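Local structure of insulinase family protease (Yersinia pestis, 3GO9) at residues Gln312-Leu317 / Asn335-Asn340; Trp301-Val306 / Thr346-Glu351; Leu259-Ala264 / Val442-Lys447; Pro254-Leu259 / Val452-Leu457; Ser292-Glu297 / Ala425-Glu430. The protein is a predicted protease of the insulinase (M16) family, whose active members hydrolyse peptides with the help of zinc. One frame throughout, in Å; residues are numbered along the deposited sequence. Where two conformers were deposited one is given.

Contact 1. Residues Gln312-Leu317 / Asn335-Asn340; sequences QKNLKL and NTPVEN
Asn314 and Asn340 join their side-chain amides. ND2 of Asn314 donates to OD1 of Asn340 at 2.8 Å, and the bond is nearly straight at 171°. The acceptor lies in the amide plane of Asn314. The donor sits 39° out of the carbonyl plane of Asn340. The two amide planes are 48° apart. Asn314 CB rests on the ring of Pro337, 3.3 Å from its CD. In one of two Lys313 conformers, CG lies 3.7 Å from Asn340 ND2.

Next to this side-chain group the backbones pair. Lys316 N donates to Asn335 O at 3.0 Å, and Asn335 N to Lys316 O at 2.7 Å. Water 1 donates to Asn314 O at 2.7 Å and accepts a weak bond from Asn335 ND2.

Turns position these groups. Asn314 takes the third place of a type II turn from Gln312 to Leu315. Pro337 O receives Thr336 OG1 and Asn340 N from opposite faces of its plane. Beyond them, Asn344 of helix 341-358 bonds to Lys313 O and Thr336 OG1. Lys316 and Asn335 form an antiparallel hydrogen-bonded pair at the open end of the beta hairpin of strands 316-324 and 327-336.

Contact 2. Residues Trp301-Val306 / Thr346-Glu351; sequences WHIKQV and TFVARE. With ZN (zinc ion), chain D.
A zinc ion bridges His302 and Glu351, and so ties two helices together. His302 NE2 and Glu351 OE1 each bind it at 2.0 Å. Water 2 is a third ligand at the same distance. Glu351 binds through one oxygen, since its OE2 stays 3.3 Å from the zinc. OE1 lies in the plane of the imidazole, at its edge. The ring and carboxylate planes are 30° apart, and the two side chains cross at about a right angle. Glu351 is bent at chi2 (-57°), which turns its CD toward the metal.

Apolar packing borders the site. Val306 and Glu351 reach toward each other tip to tip, and Val306 CG2 is 3.6 Å from the zinc. Its other methyl, CG1, meets the edge of the Phe347 ring, 3.8 Å from CE1. Ile303 CG2 comes obliquely to the same ring, 4.0 Å from CE2. Ile303 CG1 lies 3.8 Å from Glu351 CB, the two side chains running in opposite directions.

His302 and Glu351 fall in the M16 inactive-domain range, which is consistent with a zinc that is not catalytic. The axes of the two helix segments approach to 10.8 Å at 131°. Leu317 of strand 316-324 packs on Ile303 and Val348. Ala349 faces helix 454-465, while His302 also touches Glu364 of helix 362-377.

Contact 3. Residues Leu259-Ala264 / Val442-Lys447; sequences LMNEQA and VLMQPK
The Asn261 amide meets Met444 at its nitrogen, with ND2 4.1 Å from the selenomethionine methyl CE. On its oxygen side it closes an Asx turn. Gln263 N donates to OD1 at 3.0 Å from above the amide plane. Pro446 CB is 3.4 Å from Ala264 O, and Pro446 CG is 4.1 Å from Ala264 CB.

Asn261, Met444 and Pro446 belong to two parallel strands of the five-stranded sheet, 257-261 at its edge and 440-446 next to it. Gln263 and Ala264 follow the first. Leu259 pairs with Met444, Met260 with Gln445, and Asn261 with Pro446, where the side chains diverge. Leu259 uses both its N-H and its carbonyl. Its N donates to Leu443 O, and its O accepts from Gln445 N. Asn261 does the same, donating to Gln445 O at 2.6 Å and accepting from Lys447 N at 2.7 Å. That last bond is bent (131°), where strand 257-261 ends.

Met260 and Gln445 point to one face. Met260, in one of two conformers, lies side by side with Lys447. Leu259 and Met444 share the other face, where Trp171 of helix 170-175 covers them. There Leu259 CD1 lies against Val442 CG1 and, at 3.9 Å, Met444 SE.

Contact 4. Residues Pro254-Leu259 / Val452-Leu457; sequences PEPVSL and VNVKAL
Val454 packs on the backbone and CB atoms of Pro256 to Ser258. Its CB stands 4.1 Å from Pro256 CB. From there the two methyls part. CG2 lies between the backbone N and carbonyl carbon of its own residue (chi1 of Val454, to CG1, is -66°). It presses on the peptide that follows Pro256, 3.8 Å from Pro256 C and 3.9 Å from Val257 N. CG1 is anti to the carbonyl carbon of Val454 and goes to Ser258, 3.8 Å from its CB. Val454 O completes the contact, 3.8 Å from CG of the Pro256 ring.

Val454 opens helix 454-465. Asn453 caps this end: its OD1 accepts from Ala456 N at 2.9 Å, and the donor stands well above the carbonyl plane. Leu443 of strand 440-446, the neighbour of edge strand 257-261, also touches Val454.

The hydroxyl of Ser258 turns to Gln445 OE1, which also takes Val452 N. One glutamine oxygen thereby links the strand to the residues leading into the helix. The direct contact is van der Waals packing of a valine on the start of a strand and the proline before it. The nearby polar groups Ser258 OG and Ala456 N bond to Gln445 and Asn453 and not across the contact.

Contact 5. Residues Ser292-Glu297 / Ala425-Glu430; sequences SDLARE and AELNRE
Glu430 folds its side chain over Ala295 to reach Ser292. Its CG is anti to the backbone N (chi1 -178°), which sets this methylene 3.5 Å from Ala295 CB. A bend at chi2 (66°) then turns CD toward Ser292. Ser292 OG lies beside its own backbone N and donates to Glu430 OE2 at 2.8 Å. It meets that oxygen from well above the carboxylate plane. Water 3 donates to Ser292 OG at 3.2 Å and to Glu430 OE1 at 2.8 Å, so both carboxylate oxygens are engaged.

Leu427 lies one turn earlier. Its CD1 sits 3.6 Å from Ala295 N and 4.2 Å from Leu294 CG. Small Ala295 faces both partners where helix segments 292-297 and 425-430 cross at -77°. Leu368 of helix 362-377 packs on Leu294 and Leu427, and Gln434 bonds Ser292 O. The chemistry is two-sided: leucine and alanine pack in the interior, while a hydroxyl and a water probably help to stabilise the carboxylate charge.

Overall arrangement
Contacts 2 and 5 are buried and share helix 283-309, but only contact 2 is joined by a metal. Contact 5 depends on a serine-carboxylate bond and apolar packing. Contacts 1 and 3 are partly buried and belong to the same five-stranded sheet, one antiparallel near one edge, the other parallel at the other. Contact 4 is the surface member and shares Leu259 with contact 3. It is chiefly apolar, whereas contact 3 relies on backbone bonds and contact 1 adds an amide-amide bond to them. Contacts 1 and 2 meet where Leu315 and Leu317 pack on Phe347 and Ile303, so sheet and helices join there. Val338 and Val452 link contacts 1 and 4.

Contact 1. Residues Gln312-Leu317 / Asn335-Asn340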
# COMPACT_ATOMS: atom_id res chain seq x y z
N GLN A 312 8.69 22.26 -21.71
CA GLN A 312 9.18 21.17 -22.57
C GLN A 312 7.96 20.59 -23.32
O GLN A 312 6.99 20.19 -22.69
CB GLN A 312 9.83 20.05 -21.75
CG GLN A 312 11.03 20.45 -20.92
CD GLN A 312 12.09 21.18 -21.73
OE1 GLN A 312 12.57 20.64 -22.72
NE2 GLN A 312 12.44 22.42 -21.33
N LYS A 313 8.08 20.47 -24.63
CA LYS A 313 6.95 20.07 -25.51
C LYS A 313 6.31 18.75 -25.08
O LYS A 313 6.93 17.69 -25.16
CB LYS A 313 7.45 19.95 -26.98
CG LYS A 313 6.36 19.73 -28.04
CD LYS A 313 6.18 20.97 -28.94
CE LYS A 313 4.98 20.83 -29.87
NZ LYS A 313 5.04 21.86 -30.93
N ASN A 314 5.05 18.82 -24.62
CA ASN A 314 4.25 17.64 -24.30
C ASN A 314 4.74 16.76 -23.14
O ASN A 314 4.41 15.57 -23.08
CB ASN A 314 4.07 16.79 -25.56
CG ASN A 314 3.51 17.58 -26.71
OD1 ASN A 314 2.54 18.29 -26.52
ND2 ASN A 314 4.09 17.44 -27.90
N LEU A 315 5.51 17.35 -22.24
CA LEU A 315 6.01 16.59 -21.08
C LEU A 315 5.12 16.75 -19.87
O LEU A 315 4.89 17.90 -19.47
CB LEU A 315 7.40 17.06 -20.69
CG LEU A 315 8.09 16.31 -19.55
CD1 LEU A 315 8.04 14.77 -19.70
CD2 LEU A 315 9.52 16.80 -19.41
N LYS A 316 4.66 15.63 -19.28
CA LYS A 316 4.08 15.64 -17.94
C LYS A 316 4.88 14.70 -17.04
O LYS A 316 5.17 13.57 -17.42
CB LYS A 316 2.62 15.17 -17.95
CG LYS A 316 1.69 16.05 -18.76
CD LYS A 316 0.38 15.28 -18.90
CE LYS A 316 -0.82 16.20 -18.99
NZ LYS A 316 -1.96 15.50 -18.36
N LEU A 317 5.17 15.16 -15.83
CA LEU A 317 6.05 14.44 -14.93
C LEU A 317 5.27 13.93 -13.77
O LEU A 317 4.36 14.63 -13.26
CB LEU A 317 7.11 15.36 -14.37
CG LEU A 317 8.09 15.90 -15.36
CD1 LEU A 317 9.06 16.77 -14.59
CD2 LEU A 317 8.79 14.76 -16.09
N ASN A 335 5.83 11.35 -18.89
CA ASN A 335 4.75 11.02 -19.81
C ASN A 335 4.91 11.93 -21.03
O ASN A 335 4.92 13.16 -20.89
CB ASN A 335 3.37 11.20 -19.15
CG ASN A 335 2.21 10.85 -20.09
OD1 ASN A 335 1.88 9.67 -20.30
ND2 ASN A 335 1.64 11.88 -20.71
N THR A 336 5.12 11.32 -22.19
CA THR A 336 5.51 12.04 -23.37
C THR A 336 5.12 11.31 -24.63
O THR A 336 5.22 10.08 -24.69
CB THR A 336 7.04 12.26 -23.41
OG1 THR A 336 7.41 12.86 -24.66
CG2 THR A 336 7.81 10.93 -23.19
N PRO A 337 4.68 12.05 -25.67
CA PRO A 337 4.61 11.41 -26.98
C PRO A 337 5.98 10.87 -27.37
O PRO A 337 7.01 11.45 -27.04
CB PRO A 337 4.16 12.55 -27.93
CG PRO A 337 3.57 13.56 -27.05
CD PRO A 337 4.39 13.49 -25.76
N VAL A 338 5.97 9.76 -28.09
CA VAL A 338 7.21 9.16 -28.57
C VAL A 338 8.10 10.14 -29.40
O VAL A 338 9.36 10.10 -29.28
CB VAL A 338 6.91 7.86 -29.31
CG1 VAL A 338 6.15 8.09 -30.67
CG2 VAL A 338 8.20 7.11 -29.56
N GLU A 339 7.46 11.04 -30.14
CA GLU A 339 8.14 12.03 -30.97
C GLU A 339 8.98 13.00 -30.12
O GLU A 339 9.92 13.60 -30.62
CB GLU A 339 7.12 12.81 -31.79
CG GLU A 339 6.45 11.97 -32.90
CD GLU A 339 5.24 11.13 -32.48
OE1 GLU A 339 4.86 11.07 -31.28
OE2 GLU A 339 4.67 10.48 -33.39
N ASN A 340 8.61 13.15 -28.85
CA ASN A 340 9.29 14.06 -27.93
C ASN A 340 10.09 13.33 -26.85
O ASN A 340 10.67 13.96 -25.99
CB ASN A 340 8.26 14.94 -27.24
CG ASN A 340 7.36 15.69 -28.20
OD1 ASN A 340 6.14 15.54 -28.17
ND2 ASN A 340 7.95 16.50 -29.04
O HOH W 1 2.40 14.06 -22.23

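Contact 2. Residues Trp301-Val306 / Thr346-Glu351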
# COMPACT_ATOMS: atom_id res chain seq x y z
N TRP A 301 10.72 18.06 -6.65
CA TRP A 301 10.35 19.43 -6.48
C TRP A 301 11.14 20.38 -7.41
O TRP A 301 10.56 21.22 -8.08
CB TRP A 301 10.59 19.77 -5.02
CG TRP A 301 10.52 21.14 -4.68
CD1 TRP A 301 9.41 21.91 -4.58
CD2 TRP A 301 11.64 21.98 -4.32
NE1 TRP A 301 9.75 23.18 -4.19
CE2 TRP A 301 11.11 23.25 -4.02
CE3 TRP A 301 13.03 21.78 -4.21
CZ2 TRP A 301 11.92 24.33 -3.65
CZ3 TRP A 301 13.82 22.85 -3.84
CH2 TRP A 301 13.27 24.11 -3.56
N HIS A 302 12.45 20.18 -7.46
CA HIS A 302 13.34 21.03 -8.25
C HIS A 302 13.06 20.87 -9.74
O HIS A 302 12.98 21.87 -10.46
CB HIS A 302 14.76 20.62 -8.03
CG HIS A 302 15.73 21.39 -8.86
ND1 HIS A 302 16.19 22.62 -8.48
CD2 HIS A 302 16.35 21.09 -10.02
CE1 HIS A 302 17.02 23.08 -9.41
NE2 HIS A 302 17.12 22.17 -10.36
N ILE A 303 12.94 19.62 -10.18
CA ILE A 303 12.65 19.34 -11.61
C ILE A 303 11.30 19.93 -11.97
O ILE A 303 11.16 20.57 -13.03
CB ILE A 303 12.77 17.86 -12.00
CG1 ILE A 303 14.18 17.30 -11.73
CG2 ILE A 303 12.41 17.66 -13.50
CD1 ILE A 303 14.25 15.80 -11.83
N LYS A 304 10.29 19.77 -11.12
CA LYS A 304 8.99 20.35 -11.40
C LYS A 304 9.06 21.84 -11.56
O LYS A 304 8.41 22.38 -12.45
CB LYS A 304 8.00 20.05 -10.27
CG LYS A 304 7.48 18.66 -10.27
CD LYS A 304 6.06 18.63 -9.67
CE LYS A 304 5.95 19.36 -8.30
NZ LYS A 304 5.57 20.81 -8.46
N GLN A 305 9.81 22.50 -10.68
CA GLN A 305 9.91 23.96 -10.76
C GLN A 305 10.60 24.36 -12.06
O GLN A 305 10.21 25.35 -12.67
CB GLN A 305 10.73 24.57 -9.62
CG GLN A 305 10.39 24.06 -8.25
CD GLN A 305 10.56 25.12 -7.21
OE1 GLN A 305 11.70 25.41 -6.78
NE2 GLN A 305 9.44 25.71 -6.78
N VAL A 306 11.68 23.64 -12.42
CA VAL A 306 12.44 23.98 -13.65
C VAL A 306 11.51 23.82 -14.83
O VAL A 306 11.53 24.63 -15.76
CB VAL A 306 13.67 23.06 -13.82
CG1 VAL A 306 14.34 23.31 -15.18
CG2 VAL A 306 14.70 23.30 -12.71
N THR A 346 16.21 13.79 -22.16
CA THR A 346 17.42 14.61 -22.07
C THR A 346 17.24 15.75 -21.06
O THR A 346 18.14 16.04 -20.25
CB THR A 346 17.83 15.14 -23.49
OG1 THR A 346 18.23 14.02 -24.31
CG2 THR A 346 18.99 16.13 -23.36
N PHE A 347 16.07 16.39 -21.09
CA PHE A 347 15.71 17.46 -20.15
C PHE A 347 15.85 16.95 -18.72
O PHE A 347 16.50 17.57 -17.90
CB PHE A 347 14.27 17.94 -20.36
CG PHE A 347 13.76 18.78 -19.22
CD1 PHE A 347 14.25 20.07 -19.03
CD2 PHE A 347 12.84 18.29 -18.31
CE1 PHE A 347 13.80 20.86 -17.98
CE2 PHE A 347 12.39 19.09 -17.22
CZ PHE A 347 12.88 20.35 -17.05
N VAL A 348 15.22 15.83 -18.42
CA VAL A 348 15.29 15.28 -17.05
C VAL A 348 16.72 14.81 -16.70
O VAL A 348 17.18 15.04 -15.61
CB VAL A 348 14.26 14.17 -16.81
CG1 VAL A 348 14.44 13.55 -15.44
CG2 VAL A 348 12.84 14.73 -16.95
N ALA A 349 17.39 14.12 -17.62
CA ALA A 349 18.72 13.55 -17.35
C ALA A 349 19.71 14.67 -17.08
O ALA A 349 20.59 14.56 -16.24
CB ALA A 349 19.21 12.74 -18.51
N ARG A 350 19.54 15.81 -17.73
CA ARG A 350 20.48 16.91 -17.44
C ARG A 350 20.21 17.51 -16.07
O ARG A 350 21.15 17.94 -15.39
CB ARG A 350 20.41 17.96 -18.55
CG ARG A 350 21.06 17.45 -19.87
CD ARG A 350 21.01 18.43 -20.97
NE ARG A 350 19.85 19.28 -20.76
CZ ARG A 350 19.82 20.59 -20.93
NH1 ARG A 350 20.88 21.26 -21.37
NH2 ARG A 350 18.68 21.24 -20.67
N GLU A 351 18.96 17.50 -15.62
CA GLU A 351 18.68 17.90 -14.24
C GLU A 351 19.30 16.94 -13.22
O GLU A 351 19.91 17.35 -12.22
CB GLU A 351 17.20 17.96 -13.95
CG GLU A 351 16.51 19.06 -14.63
CD GLU A 351 17.12 20.40 -14.29
OE1 GLU A 351 17.26 20.66 -13.08
OE2 GLU A 351 17.47 21.16 -15.23
ZN ZN D . 18.08 22.22 -12.15
O HOH W 2 20.02 21.86 -11.89

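Contact 3. Residues Leu259-Ala264 / Val442-Lys447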
# COMPACT_ATOMS: atom_id res chain seq x y z
N LEU A 259 8.05 -2.05 -22.79
CA LEU A 259 6.86 -2.87 -22.52
C LEU A 259 5.74 -2.24 -23.26
O LEU A 259 5.41 -1.06 -22.99
CB LEU A 259 6.56 -2.88 -21.03
CG LEU A 259 7.73 -3.40 -20.20
CD1 LEU A 259 7.44 -3.21 -18.73
CD2 LEU A 259 8.09 -4.85 -20.41
N MSE A 260 5.15 -3.00 -24.20
CA MSE A 260 3.94 -2.55 -24.90
C MSE A 260 2.77 -2.63 -23.97
O MSE A 260 2.59 -3.63 -23.28
CB MSE A 260 3.57 -3.39 -26.12
CG MSE A 260 2.19 -3.01 -26.69
SE MSE A 260 0.61 -4.08 -26.21
CE MSE A 260 -0.02 -3.79 -24.42
N ASN A 261 1.96 -1.59 -23.99
CA ASN A 261 0.82 -1.46 -23.13
C ASN A 261 -0.40 -1.05 -23.95
O ASN A 261 -0.35 -0.10 -24.73
CB ASN A 261 1.15 -0.43 -22.09
CG ASN A 261 0.04 -0.21 -21.13
OD1 ASN A 261 -1.10 -0.68 -21.34
ND2 ASN A 261 0.32 0.55 -20.08
N GLU A 262 -1.53 -1.74 -23.76
CA GLU A 262 -2.69 -1.48 -24.62
C GLU A 262 -3.64 -0.35 -24.15
O GLU A 262 -4.47 0.04 -24.94
CB GLU A 262 -3.41 -2.78 -25.04
CG GLU A 262 -4.07 -3.60 -23.97
CD GLU A 262 -4.44 -4.99 -24.50
OE1 GLU A 262 -5.04 -5.08 -25.60
OE2 GLU A 262 -4.10 -5.99 -23.83
N GLN A 263 -3.47 0.22 -22.96
CA GLN A 263 -4.26 1.37 -22.49
C GLN A 263 -3.55 2.75 -22.46
O GLN A 263 -4.18 3.78 -22.22
CB GLN A 263 -4.75 1.08 -21.09
CG GLN A 263 -5.44 -0.28 -20.93
CD GLN A 263 -5.50 -0.68 -19.48
OE1 GLN A 263 -4.64 -1.42 -18.99
NE2 GLN A 263 -6.49 -0.16 -18.76
N ALA A 264 -2.24 2.75 -22.66
CA ALA A 264 -1.44 3.99 -22.68
C ALA A 264 -1.86 4.92 -23.84
O ALA A 264 -1.95 4.44 -24.95
CB ALA A 264 0.04 3.59 -22.85
N VAL A 442 12.61 2.16 -17.83
CA VAL A 442 11.46 1.33 -18.17
C VAL A 442 10.54 2.15 -19.07
O VAL A 442 9.92 3.09 -18.60
CB VAL A 442 10.74 0.85 -16.92
CG1 VAL A 442 9.48 0.05 -17.38
CG2 VAL A 442 11.67 0.02 -16.01
N LEU A 443 10.43 1.77 -20.32
CA LEU A 443 9.64 2.53 -21.31
C LEU A 443 8.37 1.77 -21.57
O LEU A 443 8.43 0.66 -22.11
CB LEU A 443 10.39 2.65 -22.61
CG LEU A 443 9.63 3.48 -23.68
CD1 LEU A 443 9.39 4.92 -23.25
CD2 LEU A 443 10.37 3.43 -24.95
N MSE A 444 7.24 2.41 -21.29
CA MSE A 444 5.95 1.82 -21.66
C MSE A 444 5.56 2.48 -22.99
O MSE A 444 5.63 3.69 -23.09
CB MSE A 444 4.90 2.10 -20.63
CG MSE A 444 5.39 2.13 -19.24
SE MSE A 444 5.78 0.34 -18.57
CE MSE A 444 3.89 0.11 -18.21
N GLN A 445 5.21 1.68 -23.98
CA GLN A 445 4.66 2.20 -25.24
C GLN A 445 3.21 1.79 -25.47
O GLN A 445 2.78 0.72 -24.99
CB GLN A 445 5.49 1.72 -26.38
CG GLN A 445 6.86 2.36 -26.36
CD GLN A 445 7.68 1.98 -27.53
OE1 GLN A 445 8.54 1.10 -27.41
NE2 GLN A 445 7.46 2.62 -28.66
N PRO A 446 2.43 2.64 -26.15
CA PRO A 446 1.04 2.20 -26.52
C PRO A 446 1.06 1.05 -27.50
O PRO A 446 1.94 0.99 -28.36
CB PRO A 446 0.46 3.45 -27.21
CG PRO A 446 1.27 4.61 -26.66
CD PRO A 446 2.67 4.05 -26.54
N LYS A 447 0.06 0.16 -27.41
CA LYS A 447 -0.08 -0.89 -28.44
C LYS A 447 -0.11 -0.26 -29.83
O LYS A 447 -0.75 0.76 -30.03
CB LYS A 447 -1.33 -1.76 -28.23
CG LYS A 447 -1.42 -2.89 -29.30
CD LYS A 447 -2.70 -3.70 -29.21
CE LYS A 447 -3.16 -4.15 -30.62
NZ LYS A 447 -3.95 -5.40 -30.60

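Contact 4. Residues Pro254-Leu259 / Val452-Leu457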
# COMPACT_ATOMS: atom_id res chain seq x y z
N PRO A 254 18.72 -4.60 -13.98
CA PRO A 254 19.25 -3.31 -14.37
C PRO A 254 19.04 -2.91 -15.84
O PRO A 254 19.14 -1.71 -16.19
CB PRO A 254 20.74 -3.47 -14.08
CG PRO A 254 21.01 -4.92 -14.25
CD PRO A 254 19.75 -5.65 -13.95
N GLU A 255 18.76 -3.87 -16.71
CA GLU A 255 18.71 -3.63 -18.14
C GLU A 255 17.49 -2.74 -18.52
O GLU A 255 16.41 -2.87 -17.92
CB GLU A 255 18.66 -4.97 -18.92
CG GLU A 255 19.93 -5.80 -18.80
CD GLU A 255 20.02 -6.59 -17.49
OE1 GLU A 255 18.97 -6.78 -16.83
OE2 GLU A 255 21.15 -7.01 -17.11
N PRO A 256 17.65 -1.85 -19.51
CA PRO A 256 16.48 -1.09 -19.97
C PRO A 256 15.50 -2.02 -20.66
O PRO A 256 15.90 -3.05 -21.22
CB PRO A 256 17.05 -0.09 -20.97
CG PRO A 256 18.27 -0.82 -21.53
CD PRO A 256 18.85 -1.53 -20.32
N VAL A 257 14.23 -1.67 -20.60
CA VAL A 257 13.21 -2.50 -21.21
C VAL A 257 12.09 -1.67 -21.79
O VAL A 257 11.76 -0.63 -21.26
CB VAL A 257 12.66 -3.47 -20.19
CG1 VAL A 257 11.96 -2.72 -19.06
CG2 VAL A 257 11.76 -4.49 -20.86
N SER A 258 11.53 -2.15 -22.89
CA SER A 258 10.31 -1.57 -23.46
C SER A 258 9.17 -2.56 -23.22
O SER A 258 9.34 -3.76 -23.42
CB SER A 258 10.48 -1.24 -24.96
OG SER A 258 9.24 -0.76 -25.54
N LEU A 259 8.05 -2.05 -22.79
CA LEU A 259 6.86 -2.87 -22.52
C LEU A 259 5.74 -2.24 -23.26
O LEU A 259 5.41 -1.06 -22.99
CB LEU A 259 6.56 -2.88 -21.03
CG LEU A 259 7.73 -3.40 -20.20
CD1 LEU A 259 7.44 -3.21 -18.73
CD2 LEU A 259 8.09 -4.85 -20.41
N VAL A 452 10.54 1.24 -29.61
CA VAL A 452 11.70 2.09 -29.43
C VAL A 452 12.87 1.19 -29.03
O VAL A 452 12.71 0.26 -28.24
CB VAL A 452 11.48 3.16 -28.33
CG1 VAL A 452 12.78 3.83 -27.95
CG2 VAL A 452 10.43 4.18 -28.77
N ASN A 453 14.02 1.47 -29.61
CA ASN A 453 15.27 0.80 -29.26
C ASN A 453 15.76 1.36 -27.95
O ASN A 453 16.35 2.45 -27.92
CB ASN A 453 16.31 1.05 -30.37
CG ASN A 453 17.63 0.39 -30.11
OD1 ASN A 453 18.02 0.17 -28.96
ND2 ASN A 453 18.34 0.07 -31.19
N VAL A 454 15.50 0.65 -26.85
CA VAL A 454 15.83 1.19 -25.53
C VAL A 454 17.31 1.08 -25.21
O VAL A 454 17.79 1.76 -24.34
CB VAL A 454 14.96 0.58 -24.39
CG1 VAL A 454 13.52 0.99 -24.57
CG2 VAL A 454 15.06 -0.93 -24.32
N LYS A 455 18.03 0.23 -25.92
CA LYS A 455 19.48 0.20 -25.77
C LYS A 455 20.07 1.50 -26.27
O LYS A 455 20.93 2.07 -25.62
CB LYS A 455 20.06 -1.03 -26.48
CG LYS A 455 19.53 -2.35 -25.87
CD LYS A 455 20.09 -3.60 -26.52
CE LYS A 455 19.15 -4.81 -26.29
NZ LYS A 455 19.82 -6.16 -26.31
N ALA A 456 19.60 1.99 -27.42
CA ALA A 456 20.05 3.28 -27.95
C ALA A 456 19.68 4.41 -26.99
O ALA A 456 20.44 5.35 -26.79
CB ALA A 456 19.45 3.55 -29.32
N LEU A 457 18.48 4.33 -26.44
CA LEU A 457 18.01 5.36 -25.53
C LEU A 457 18.93 5.39 -24.30
O LEU A 457 19.32 6.45 -23.82
CB LEU A 457 16.56 5.07 -25.15
CG LEU A 457 15.78 6.17 -24.46
CD1 LEU A 457 15.60 7.40 -25.38
CD2 LEU A 457 14.42 5.63 -24.00

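Contact 5. Residues Ser292-Glu297 / Ala425-Glu430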
# COMPACT_ATOMS: atom_id res chain seq x y z
N SER A 292 16.73 10.47 3.31
CA SER A 292 16.62 9.84 1.99
C SER A 292 15.33 10.29 1.30
O SER A 292 15.35 10.71 0.12
CB SER A 292 16.64 8.35 2.13
OG SER A 292 17.94 7.96 2.47
N ASP A 293 14.21 10.22 2.03
CA ASP A 293 12.90 10.66 1.52
C ASP A 293 12.93 12.12 1.08
O ASP A 293 12.39 12.48 0.04
CB ASP A 293 11.87 10.44 2.64
CG ASP A 293 10.49 11.08 2.37
OD1 ASP A 293 9.81 10.63 1.46
OD2 ASP A 293 10.06 11.97 3.17
N LEU A 294 13.55 12.98 1.90
CA LEU A 294 13.56 14.41 1.60
C LEU A 294 14.41 14.71 0.35
O LEU A 294 14.06 15.63 -0.40
CB LEU A 294 13.95 15.25 2.80
CG LEU A 294 13.90 16.76 2.59
CD1 LEU A 294 12.52 17.24 2.20
CD2 LEU A 294 14.40 17.46 3.85
N ALA A 295 15.52 14.00 0.18
CA ALA A 295 16.36 14.14 -1.04
C ALA A 295 15.51 13.80 -2.28
O ALA A 295 15.53 14.52 -3.26
CB ALA A 295 17.57 13.25 -0.97
N ARG A 296 14.76 12.71 -2.20
CA ARG A 296 13.87 12.32 -3.29
C ARG A 296 12.83 13.40 -3.56
O ARG A 296 12.58 13.77 -4.71
CB ARG A 296 13.20 10.96 -3.00
CG ARG A 296 14.19 9.82 -3.04
CD ARG A 296 13.52 8.44 -2.87
NE ARG A 296 13.08 8.14 -1.50
CZ ARG A 296 13.74 7.36 -0.65
NH1 ARG A 296 14.91 6.83 -0.98
NH2 ARG A 296 13.26 7.14 0.57
N GLU A 297 12.25 13.94 -2.50
CA GLU A 297 11.26 14.96 -2.63
C GLU A 297 11.87 16.24 -3.22
O GLU A 297 11.27 16.88 -4.12
CB GLU A 297 10.60 15.20 -1.28
CG GLU A 297 9.47 16.14 -1.31
CD GLU A 297 8.94 16.45 0.06
OE1 GLU A 297 8.27 17.48 0.18
OE2 GLU A 297 9.20 15.70 1.01
N ALA A 425 24.76 20.64 3.05
CA ALA A 425 25.77 19.65 2.74
C ALA A 425 25.24 18.23 2.88
O ALA A 425 25.59 17.35 2.08
CB ALA A 425 26.94 19.83 3.62
N GLU A 426 24.46 18.01 3.93
CA GLU A 426 23.90 16.69 4.22
C GLU A 426 22.89 16.32 3.17
O GLU A 426 22.93 15.19 2.61
CB GLU A 426 23.29 16.64 5.61
CG GLU A 426 24.29 16.69 6.73
CD GLU A 426 23.67 16.90 8.13
OE1 GLU A 426 22.55 17.42 8.29
OE2 GLU A 426 24.37 16.56 9.10
N LEU A 427 21.97 17.25 2.89
CA LEU A 427 20.94 16.94 1.88
C LEU A 427 21.62 16.75 0.50
O LEU A 427 21.28 15.85 -0.24
CB LEU A 427 19.86 18.01 1.80
CG LEU A 427 18.62 17.59 0.97
CD1 LEU A 427 17.97 16.33 1.53
CD2 LEU A 427 17.55 18.64 0.89
N ASN A 428 22.58 17.60 0.15
CA ASN A 428 23.27 17.43 -1.15
C ASN A 428 24.08 16.14 -1.26
O ASN A 428 24.16 15.53 -2.34
CB ASN A 428 24.13 18.68 -1.44
CG ASN A 428 23.32 19.83 -1.94
OD1 ASN A 428 22.14 19.66 -2.22
ND2 ASN A 428 23.93 21.03 -2.03
N ARG A 429 24.72 15.71 -0.18
CA ARG A 429 25.39 14.42 -0.19
C ARG A 429 24.43 13.27 -0.45
O ARG A 429 24.77 12.37 -1.21
CB ARG A 429 26.13 14.18 1.12
CG ARG A 429 26.81 12.83 1.23
CD ARG A 429 27.89 12.65 0.18
NE ARG A 429 28.97 13.66 0.34
CZ ARG A 429 30.04 13.80 -0.46
NH1 ARG A 429 30.26 13.01 -1.50
NH2 ARG A 429 30.93 14.76 -0.17
N GLU A 430 23.27 13.31 0.21
CA GLU A 430 22.20 12.30 0.04
C GLU A 430 21.75 12.30 -1.44
O GLU A 430 21.68 11.24 -2.09
CB GLU A 430 21.06 12.61 0.99
CG GLU A 430 19.93 11.64 0.98
CD GLU A 430 20.28 10.26 1.48
OE1 GLU A 430 21.00 10.17 2.48
OE2 GLU A 430 19.78 9.27 0.88
O HOH W 3 20.00 8.83 4.75